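Local coordinates for protein pyruvate kinase (PDB 4DRS) that probably catalyses the last step of glycolysis, moving the phosphate of phosphoenolpyruvate onto ADP to yield pyruvate and ATP, at residues F77-H82 / E114-M119; K135-Y140 / S146-C151; H219-F224 / I233-V238. All coordinates share one frame; numbering follows the deposited sequence.

Contact 1: F77-H82 / E114-M119. With ACT (acetate ion), chain H.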
loop_
_atom_site.group_PDB
_atom_site.type_symbol
_atom_site.label_atom_id
_atom_site.label_comp_id
_atom_site.label_asym_id
_atom_site.label_seq_id
_atom_site.Cartn_x
_atom_site.Cartn_y
_atom_site.Cartn_z
ATOM N N PHE A 77 17.421 -1.915 -44.632
ATOM C CA PHE A 77 17.570 -2.614 -45.915
ATOM C C PHE A 77 16.428 -2.341 -46.903
ATOM O O PHE A 77 16.315 -2.999 -47.937
ATOM C CB PHE A 77 17.822 -4.113 -45.703
ATOM C CG PHE A 77 19.289 -4.474 -45.591
ATOM C CD1 PHE A 77 19.841 -5.448 -46.418
ATOM C CD2 PHE A 77 20.120 -3.834 -44.669
ATOM C CE1 PHE A 77 21.187 -5.784 -46.324
ATOM C CE2 PHE A 77 21.468 -4.159 -44.576
ATOM C CZ PHE A 77 22.002 -5.138 -45.401
ATOM N N SER A 78 15.596 -1.354 -46.583
ATOM C CA SER A 78 14.679 -0.778 -47.562
ATOM C C SER A 78 15.446 0.119 -48.536
ATOM O O SER A 78 14.955 0.426 -49.623
ATOM C CB SER A 78 13.578 0.027 -46.869
ATOM O OG SER A 78 12.632 -0.825 -46.253
ATOM N N HIS A 79 16.651 0.529 -48.137
ATOM C CA HIS A 79 17.471 1.454 -48.922
ATOM C C HIS A 79 18.848 0.911 -49.166
ATOM O O HIS A 79 19.275 -0.036 -48.505
ATOM C CB HIS A 79 17.558 2.812 -48.228
ATOM C CG HIS A 79 16.214 3.394 -47.855
ATOM N ND1 HIS A 79 15.278 3.706 -48.771
ATOM C CD2 HIS A 79 15.666 3.708 -46.611
ATOM C CE1 HIS A 79 14.188 4.193 -48.149
ATOM N NE2 HIS A 79 14.427 4.196 -46.829
ATOM N N GLY A 80 19.547 1.504 -50.131
ATOM C CA GLY A 80 20.921 1.123 -50.469
ATOM C C GLY A 80 21.041 -0.187 -51.228
ATOM O O GLY A 80 20.041 -0.849 -51.517
ATOM N N ASP A 81 22.278 -0.551 -51.556
ATOM C CA ASP A 81 22.579 -1.819 -52.219
ATOM C C ASP A 81 23.616 -2.599 -51.414
ATOM O O ASP A 81 24.035 -2.154 -50.342
ATOM C CB ASP A 81 23.070 -1.584 -53.655
ATOM C CG ASP A 81 24.378 -0.809 -53.714
ATOM O OD1 ASP A 81 24.413 0.350 -53.246
ATOM O OD2 ASP A 81 25.368 -1.359 -54.246
ATOM N N HIS A 82 24.030 -3.753 -51.937
ATOM C CA HIS A 82 24.998 -4.615 -51.257
ATOM C C HIS A 82 26.288 -3.909 -50.948
ATOM O O HIS A 82 26.861 -4.098 -49.872
ATOM C CB HIS A 82 25.274 -5.884 -52.063
ATOM C CG HIS A 82 26.392 -6.730 -51.497
ATOM N ND1 HIS A 82 27.688 -6.513 -51.802
ATOM C CD2 HIS A 82 26.371 -7.801 -50.603
ATOM C CE1 HIS A 82 28.458 -7.403 -51.146
ATOM N NE2 HIS A 82 27.650 -8.192 -50.412
ATOM N N GLU A 114 6.895 -4.548 -48.421
ATOM C CA GLU A 114 6.551 -3.177 -48.788
ATOM C C GLU A 114 6.326 -3.015 -50.289
ATOM O O GLU A 114 6.854 -3.780 -51.093
ATOM C CB GLU A 114 7.613 -2.187 -48.283
ATOM C CG GLU A 114 9.010 -2.382 -48.854
ATOM C CD GLU A 114 9.981 -1.282 -48.446
ATOM O OE1 GLU A 114 10.017 -0.897 -47.256
ATOM O OE2 GLU A 114 10.726 -0.804 -49.325
ATOM N N ILE A 115 5.520 -2.020 -50.648
ATOM C CA ILE A 115 5.284 -1.664 -52.042
ATOM C C ILE A 115 5.907 -0.297 -52.305
ATOM O O ILE A 115 5.629 0.670 -51.588
ATOM C CB ILE A 115 3.775 -1.618 -52.384
ATOM C CG1 ILE A 115 3.078 -2.915 -51.954
ATOM C CG2 ILE A 115 3.571 -1.369 -53.874
ATOM C CD1 ILE A 115 1.581 -2.776 -51.757
ATOM N N ARG A 116 6.755 -0.222 -53.325
ATOM C CA ARG A 116 7.381 1.045 -53.688
ATOM C C ARG A 116 7.144 1.411 -55.151
ATOM O O ARG A 116 6.867 0.540 -55.983
ATOM C CB ARG A 116 8.882 1.036 -53.354
ATOM C CG ARG A 116 9.178 1.090 -51.861
ATOM C CD ARG A 116 10.567 1.642 -51.572
ATOM N NE ARG A 116 10.864 1.677 -50.137
ATOM C CZ ARG A 116 10.522 2.663 -49.308
ATOM N NH1 ARG A 116 9.857 3.722 -49.751
ATOM N NH2 ARG A 116 10.846 2.588 -48.025
ATOM N N THR A 117 7.232 2.705 -55.446
ATOM C CA THR A 117 7.129 3.197 -56.820
ATOM C C THR A 117 8.480 3.078 -57.530
ATOM O O THR A 117 9.504 2.839 -56.887
ATOM C CB THR A 117 6.619 4.655 -56.878
ATOM O OG1 THR A 117 7.424 5.487 -56.035
ATOM C CG2 THR A 117 5.173 4.736 -56.422
ATOM N N GLY A 118 8.472 3.231 -58.852
ATOM C CA GLY A 118 9.688 3.107 -59.653
ATOM C C GLY A 118 10.451 4.407 -59.811
ATOM O O GLY A 118 10.193 5.383 -59.101
ATOM N N MET A 119 11.397 4.410 -60.746
ATOM C CA MET A 119 12.200 5.594 -61.046
ATOM C C MET A 119 11.417 6.560 -61.932
ATOM O O MET A 119 10.635 6.135 -62.785
ATOM C CB MET A 119 13.515 5.196 -61.726
ATOM C CG MET A 119 14.398 4.272 -60.899
ATOM S SD MET A 119 15.112 5.062 -59.440
ATOM C CE MET A 119 16.482 5.956 -60.172
HETATM C C ACT H . 17.393 4.109 -51.742
HETATM O O ACT H . 16.928 3.000 -52.083
HETATM O OXT ACT H . 16.670 5.015 -51.270
HETATM C CH3 ACT H . 18.864 4.358 -51.900
#
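The guanidinium of Arg116 turns one face to the His79 ring, whose CE1 lies over it, 3.7 Å from NH2, while Ser78 CB sits at the guanidinium edge, near its plane. The two planes are 40° apart and the side chains cross at about a right angle, so this is a tilted contact and not a parallel stack. Ser78 CB also lies over the centre of one face of the His79 ring, 4.2 Å above it; acetate O lies at the ring edge, in plane, while ND1 gives a weak hydrogen bond to the other oxygen, OXT (3.1 Å).

Ser78 OG donates to Glu114 OE1 at 2.8 Å, meeting it from above the carboxylate plane. OE2 is in a salt bridge with Arg116 NE (2.6 Å), though the hydrogen bond within it is weak; one carboxylate thus ties Ser78 to Arg116. His79 and Arg116 both belong to the ADP site, with no ADP bound to this chain.

Segment 77-82 links barrel strand 72-76 to helix 82-97, whose N-cap is Asp81; segment 114-119 lies in the loop leading from strand 105-109 to strand 126-127 and the inserted B domain.

Contact 2: K135-Y140 / S146-C151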
loop_
_atom_site.group_PDB
_atom_site.type_symbol
_atom_site.label_atom_id
_atom_site.label_comp_id
_atom_site.label_asym_id
_atom_site.label_seq_id
_atom_site.Cartn_x
_atom_site.Cartn_y
_atom_site.Cartn_z
ATOM N N LYS A 135 -1.740 6.473 -64.623
ATOM C CA LYS A 135 -1.544 5.047 -64.862
ATOM C C LYS A 135 -0.418 4.520 -63.971
ATOM O O LYS A 135 0.546 5.237 -63.689
ATOM C CB LYS A 135 -1.218 4.806 -66.338
ATOM C CG LYS A 135 -1.173 3.346 -66.761
ATOM C CD LYS A 135 -0.779 3.218 -68.225
ATOM C CE LYS A 135 -0.612 1.762 -68.631
ATOM N NZ LYS A 135 -0.221 1.633 -70.062
ATOM N N ILE A 136 -0.555 3.275 -63.519
ATOM C CA ILE A 136 0.470 2.620 -62.706
ATOM C C ILE A 136 0.737 1.216 -63.248
ATOM O O ILE A 136 -0.086 0.314 -63.085
ATOM C CB ILE A 136 0.075 2.555 -61.207
ATOM C CG1 ILE A 136 -0.264 3.951 -60.665
ATOM C CG2 ILE A 136 1.198 1.936 -60.383
ATOM C CD1 ILE A 136 -0.973 3.953 -59.326
ATOM N N THR A 137 1.883 1.045 -63.902
ATOM C CA THR A 137 2.276 -0.251 -64.465
ATOM C C THR A 137 3.030 -1.101 -63.439
ATOM O O THR A 137 3.577 -0.569 -62.471
ATOM C CB THR A 137 3.114 -0.086 -65.758
ATOM O OG1 THR A 137 3.485 -1.375 -66.267
ATOM C CG2 THR A 137 4.371 0.745 -65.504
ATOM N N THR A 138 3.041 -2.415 -63.654
ATOM C CA THR A 138 3.779 -3.346 -62.794
ATOM C C THR A 138 5.149 -3.686 -63.390
ATOM O O THR A 138 5.939 -4.424 -62.790
ATOM C CB THR A 138 2.986 -4.644 -62.519
ATOM O OG1 THR A 138 2.695 -5.307 -63.755
ATOM C CG2 THR A 138 1.688 -4.337 -61.787
ATOM N N ASP A 139 5.418 -3.144 -64.577
ATOM C CA ASP A 139 6.733 -3.233 -65.201
ATOM C C ASP A 139 7.679 -2.338 -64.402
ATOM O O ASP A 139 7.799 -1.141 -64.681
ATOM C CB ASP A 139 6.652 -2.797 -66.671
ATOM C CG ASP A 139 7.937 -3.070 -67.444
ATOM O OD1 ASP A 139 8.955 -2.392 -67.188
ATOM O OD2 ASP A 139 7.920 -3.950 -68.331
ATOM N N TYR A 140 8.331 -2.925 -63.400
ATOM C CA TYR A 140 9.135 -2.161 -62.443
ATOM C C TYR A 140 10.328 -1.442 -63.085
ATOM O O TYR A 140 10.574 -0.269 -62.796
ATOM C CB TYR A 140 9.567 -3.033 -61.253
ATOM C CG TYR A 140 10.051 -2.251 -60.040
ATOM C CD1 TYR A 140 9.419 -1.069 -59.641
ATOM C CD2 TYR A 140 11.128 -2.707 -59.279
ATOM C CE1 TYR A 140 9.857 -0.360 -58.534
ATOM C CE2 TYR A 140 11.572 -2.006 -58.167
ATOM C CZ TYR A 140 10.934 -0.834 -57.801
ATOM O OH TYR A 140 11.373 -0.136 -56.700
ATOM N N SER A 146 4.774 11.789 -65.617
ATOM C CA SER A 146 3.662 12.395 -64.886
ATOM C C SER A 146 2.330 11.713 -65.204
ATOM O O SER A 146 1.286 12.080 -64.655
ATOM C CB SER A 146 3.576 13.887 -65.222
ATOM O OG SER A 146 2.611 14.546 -64.421
ATOM N N GLU A 147 2.374 10.719 -66.088
ATOM C CA GLU A 147 1.166 10.059 -66.578
ATOM C C GLU A 147 1.160 8.561 -66.275
ATOM O O GLU A 147 0.104 7.985 -66.002
ATOM C CB GLU A 147 1.010 10.298 -68.085
ATOM C CG GLU A 147 1.031 11.769 -68.491
ATOM C CD GLU A 147 1.487 11.982 -69.923
ATOM O OE1 GLU A 147 0.796 11.508 -70.851
ATOM O OE2 GLU A 147 2.535 12.635 -70.120
ATOM N N CYS A 148 2.335 7.936 -66.322
ATOM C CA CYS A 148 2.465 6.502 -66.069
ATOM C C CYS A 148 3.683 6.181 -65.203
ATOM O O CYS A 148 4.811 6.125 -65.699
ATOM C CB CYS A 148 2.524 5.730 -67.393
ATOM S SG CYS A 148 2.787 3.948 -67.221
ATOM N N ILE A 149 3.444 5.978 -63.907
ATOM C CA ILE A 149 4.503 5.580 -62.973
ATOM C C ILE A 149 4.599 4.058 -62.836
ATOM O O ILE A 149 3.748 3.321 -63.346
ATOM C CB ILE A 149 4.348 6.232 -61.573
ATOM C CG1 ILE A 149 3.013 5.838 -60.923
ATOM C CG2 ILE A 149 4.504 7.746 -61.662
ATOM C CD1 ILE A 149 2.985 6.004 -59.417
ATOM N N SER A 150 5.636 3.601 -62.141
ATOM C CA SER A 150 5.895 2.176 -61.984
ATOM C C SER A 150 5.566 1.685 -60.575
ATOM O O SER A 150 5.370 2.484 -59.656
ATOM C CB SER A 150 7.352 1.871 -62.330
ATOM O OG SER A 150 7.548 0.480 -62.481
ATOM N N CYS A 151 5.514 0.364 -60.418
ATOM C CA CYS A 151 5.146 -0.273 -59.158
ATOM C C CYS A 151 5.903 -1.590 -58.983
ATOM O O CYS A 151 6.057 -2.359 -59.937
ATOM C CB CYS A 151 3.635 -0.515 -59.125
ATOM S SG CYS A 151 2.980 -1.265 -57.617
#
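Strands 135-137 and 148-150 run parallel, 33° between their directions, and are stitched by Lys135 N to Glu147 O (2.8 Å), Ile149 N to Lys135 O and Thr137 N to Ile149 O. They form one margin of the mixed sheet in the B domain, the small beta domain inserted into the barrel: 148-150 is an outermost strand within the chain, and strand 184-188 flanks 135-137.

On the face carrying Ile136 and Ile149 the two side chains lie side by side, with CG1 against CG1 at 3.8 Å. Ile136 CG2 reaches on to Cys151 CB (3.7 Å), and Ile185 and Cys187 pack against the same isoleucine. The other face bears Lys135, Thr137 and Cys148. The lysine chain is extended, with CG opposite the backbone N (chi1 -172°), and passes Cys148 SG with CD at 3.8 Å before leading away to a cation-pi contact with Phe184.

At the end of the strand, Thr137 OG1, anti to its own N (chi1 180°), accepts from Asp139 N at 3.1 Å, an ST turn. That turn brings Asp139 O to Ser150 OG, which donates to it at 2.7 Å from above the carbonyl plane.

Contact 3: H219-F224 / I233-V238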
loop_
_atom_site.group_PDB
_atom_site.type_symbol
_atom_site.label_atom_id
_atom_site.label_comp_id
_atom_site.label_asym_id
_atom_site.label_seq_id
_atom_site.Cartn_x
_atom_site.Cartn_y
_atom_site.Cartn_z
ATOM N N HIS A 219 17.620 -13.595 -48.282
ATOM C CA HIS A 219 18.957 -13.334 -48.790
ATOM C C HIS A 219 19.720 -12.415 -47.873
ATOM O O HIS A 219 20.884 -12.670 -47.563
ATOM C CB HIS A 219 18.896 -12.770 -50.211
ATOM C CG HIS A 219 20.221 -12.235 -50.712
ATOM N ND1 HIS A 219 21.200 -13.040 -51.182
ATOM C CD2 HIS A 219 20.714 -10.929 -50.785
ATOM C CE1 HIS A 219 22.260 -12.291 -51.546
ATOM N NE2 HIS A 219 21.962 -10.999 -51.302
ATOM N N ASP A 220 19.073 -11.340 -47.427
ATOM C CA ASP A 220 19.704 -10.395 -46.512
ATOM C C ASP A 220 19.995 -11.013 -45.145
ATOM O O ASP A 220 21.022 -10.716 -44.535
ATOM C CB ASP A 220 18.836 -9.146 -46.348
ATOM C CG ASP A 220 18.688 -8.360 -47.634
ATOM O OD1 ASP A 220 19.608 -8.403 -48.482
ATOM O OD2 ASP A 220 17.649 -7.686 -47.792
ATOM N N ILE A 221 19.090 -11.862 -44.664
ATOM C CA ILE A 221 19.257 -12.507 -43.361
ATOM C C ILE A 221 20.445 -13.468 -43.385
ATOM O O ILE A 221 21.338 -13.384 -42.533
ATOM C CB ILE A 221 17.971 -13.242 -42.909
ATOM C CG1 ILE A 221 16.898 -12.234 -42.480
ATOM C CG2 ILE A 221 18.271 -14.207 -41.766
ATOM C CD1 ILE A 221 15.492 -12.793 -42.422
ATOM N N VAL A 222 20.455 -14.361 -44.377
ATOM C CA VAL A 222 21.490 -15.377 -44.501
ATOM C C VAL A 222 22.814 -14.775 -44.960
ATOM O O VAL A 222 23.843 -14.987 -44.318
ATOM C CB VAL A 222 21.071 -16.507 -45.470
ATOM C CG1 VAL A 222 22.202 -17.514 -45.655
ATOM C CG2 VAL A 222 19.807 -17.203 -44.979
ATOM N N ASP A 223 22.778 -14.019 -46.057
ATOM C CA ASP A 223 24.000 -13.561 -46.731
ATOM C C ASP A 223 24.541 -12.221 -46.251
ATOM O O ASP A 223 25.538 -11.727 -46.786
ATOM C CB ASP A 223 23.807 -13.528 -48.250
ATOM C CG ASP A 223 23.787 -14.911 -48.863
ATOM O OD1 ASP A 223 24.592 -15.767 -48.433
ATOM O OD2 ASP A 223 22.965 -15.144 -49.778
ATOM N N PHE A 224 23.895 -11.626 -45.255
ATOM C CA PHE A 224 24.441 -10.420 -44.646
ATOM C C PHE A 224 24.494 -10.518 -43.119
ATOM O O PHE A 224 25.581 -10.507 -42.540
ATOM C CB PHE A 224 23.693 -9.169 -45.113
ATOM C CG PHE A 224 24.487 -7.909 -44.964
ATOM C CD1 PHE A 224 25.158 -7.364 -46.056
ATOM C CD2 PHE A 224 24.584 -7.271 -43.729
ATOM C CE1 PHE A 224 25.902 -6.200 -45.921
ATOM C CE2 PHE A 224 25.328 -6.106 -43.590
ATOM C CZ PHE A 224 25.984 -5.568 -44.688
ATOM N N ILE A 233 18.237 -8.731 -35.873
ATOM C CA ILE A 233 17.407 -8.686 -37.061
ATOM C C ILE A 233 16.085 -8.032 -36.660
ATOM O O ILE A 233 15.297 -8.611 -35.906
ATOM C CB ILE A 233 17.133 -10.100 -37.640
ATOM C CG1 ILE A 233 18.435 -10.780 -38.073
ATOM C CG2 ILE A 233 16.174 -10.016 -38.825
ATOM C CD1 ILE A 233 18.305 -12.268 -38.337
ATOM N N ALA A 234 15.858 -6.815 -37.140
ATOM C CA ALA A 234 14.582 -6.145 -36.943
ATOM C C ALA A 234 13.660 -6.591 -38.064
ATOM O O ALA A 234 13.812 -6.182 -39.216
ATOM C CB ALA A 234 14.750 -4.631 -36.935
ATOM N N LEU A 235 12.720 -7.457 -37.718
ATOM C CA LEU A 235 11.849 -8.090 -38.693
ATOM C C LEU A 235 10.628 -7.202 -38.952
ATOM O O LEU A 235 9.778 -7.027 -38.069
ATOM C CB LEU A 235 11.440 -9.467 -38.167
ATOM C CG LEU A 235 11.285 -10.652 -39.112
ATOM C CD1 LEU A 235 12.564 -10.911 -39.895
ATOM C CD2 LEU A 235 10.882 -11.884 -38.307
ATOM N N SER A 236 10.559 -6.625 -40.150
ATOM C CA SER A 236 9.477 -5.692 -40.499
ATOM C C SER A 236 8.122 -6.370 -40.701
ATOM O O SER A 236 8.043 -7.456 -41.280
ATOM C CB SER A 236 9.833 -4.878 -41.750
ATOM O OG SER A 236 10.938 -4.030 -41.513
ATOM N N PHE A 237 7.068 -5.708 -40.228
ATOM C CA PHE A 237 5.669 -6.140 -40.415
ATOM C C PHE A 237 5.350 -7.566 -39.956
ATOM O O PHE A 237 4.642 -8.293 -40.648
ATOM C CB PHE A 237 5.221 -5.956 -41.880
ATOM C CG PHE A 237 4.960 -4.526 -42.264
ATOM C CD1 PHE A 237 3.684 -3.974 -42.128
ATOM C CD2 PHE A 237 5.984 -3.728 -42.770
ATOM C CE1 PHE A 237 3.440 -2.654 -42.479
ATOM C CE2 PHE A 237 5.746 -2.411 -43.124
ATOM C CZ PHE A 237 4.473 -1.870 -42.974
ATOM N N VAL A 238 5.867 -7.963 -38.798
ATOM C CA VAL A 238 5.512 -9.255 -38.207
ATOM C C VAL A 238 4.033 -9.229 -37.832
ATOM O O VAL A 238 3.539 -8.224 -37.317
ATOM C CB VAL A 238 6.391 -9.582 -36.982
ATOM C CG1 VAL A 238 5.926 -10.854 -36.288
ATOM C CG2 VAL A 238 7.843 -9.722 -37.414
#
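Ile221 reaches from its helix to Ile233 and Leu235. At the start of the side chain, Ile221 CB is still 4.7 Å from Ile233 CD1. Two branches leave that CB. The short one ends at CG2, which makes the nearest contact of the pair, 3.9 Å from Ile233 CD1. The longer one starts at CG1, set beside the backbone N (chi1 -73°), and passes 4.3 Å from Ile233 CG2. Its extended second torsion then carries CD1 along toward Leu235, where it ends 4.3 Å from Leu235 CD1, a looser touch.

The side chains of Ile221 and Ile233 cross at about a right angle, methyl against methyl, with nothing polar between them. This is the interface between the strands of the TIM barrel and its surrounding helices: helix 215-226 packs on strand 232-235, the fourth strand, which follows it in the chain. Strand 105-109, this helix and strand 232-235 form one right-handed beta-alpha-beta crossover, and the B domain is inserted between strand 105-109 and helix 215-226. Ile233 and Leu235, two residues apart, both reach this helix layer, while Ala234 between them touches Met107 and Asp109 of strand 105-109.

Backbone bonds hold the strand on both flanks, Ala234 to Leu108 and Ile233 to Ile268. Leu235 meets two helices: besides Ile221 of helix 215-226 it touches Cys247 of helix 241-252.

In the fold
Contact 1 lies between the other two: its centre is about 16 Å from that of contact 2 and about 14 Å from that of contact 3, while contacts 2 and 3 are about 13 Å apart at their nearest atoms. Segment 114-119 meets the B domain sheet through a probable hydrogen bond from Gly118 N to Ser150 O (3.3 Å). Segment 77-82 meets the barrel helix instead, with Phe77 CD1 3.4 Å from Asp220 CG and the Phe77 ring edge-to-face with Phe224. The ADP site lies at contact 1; the Tyr140 side chain comes within about 4 Å of that of Arg116, while the Ile233 side chain is about 10 Å from that of Arg74, another ADP-binding residue.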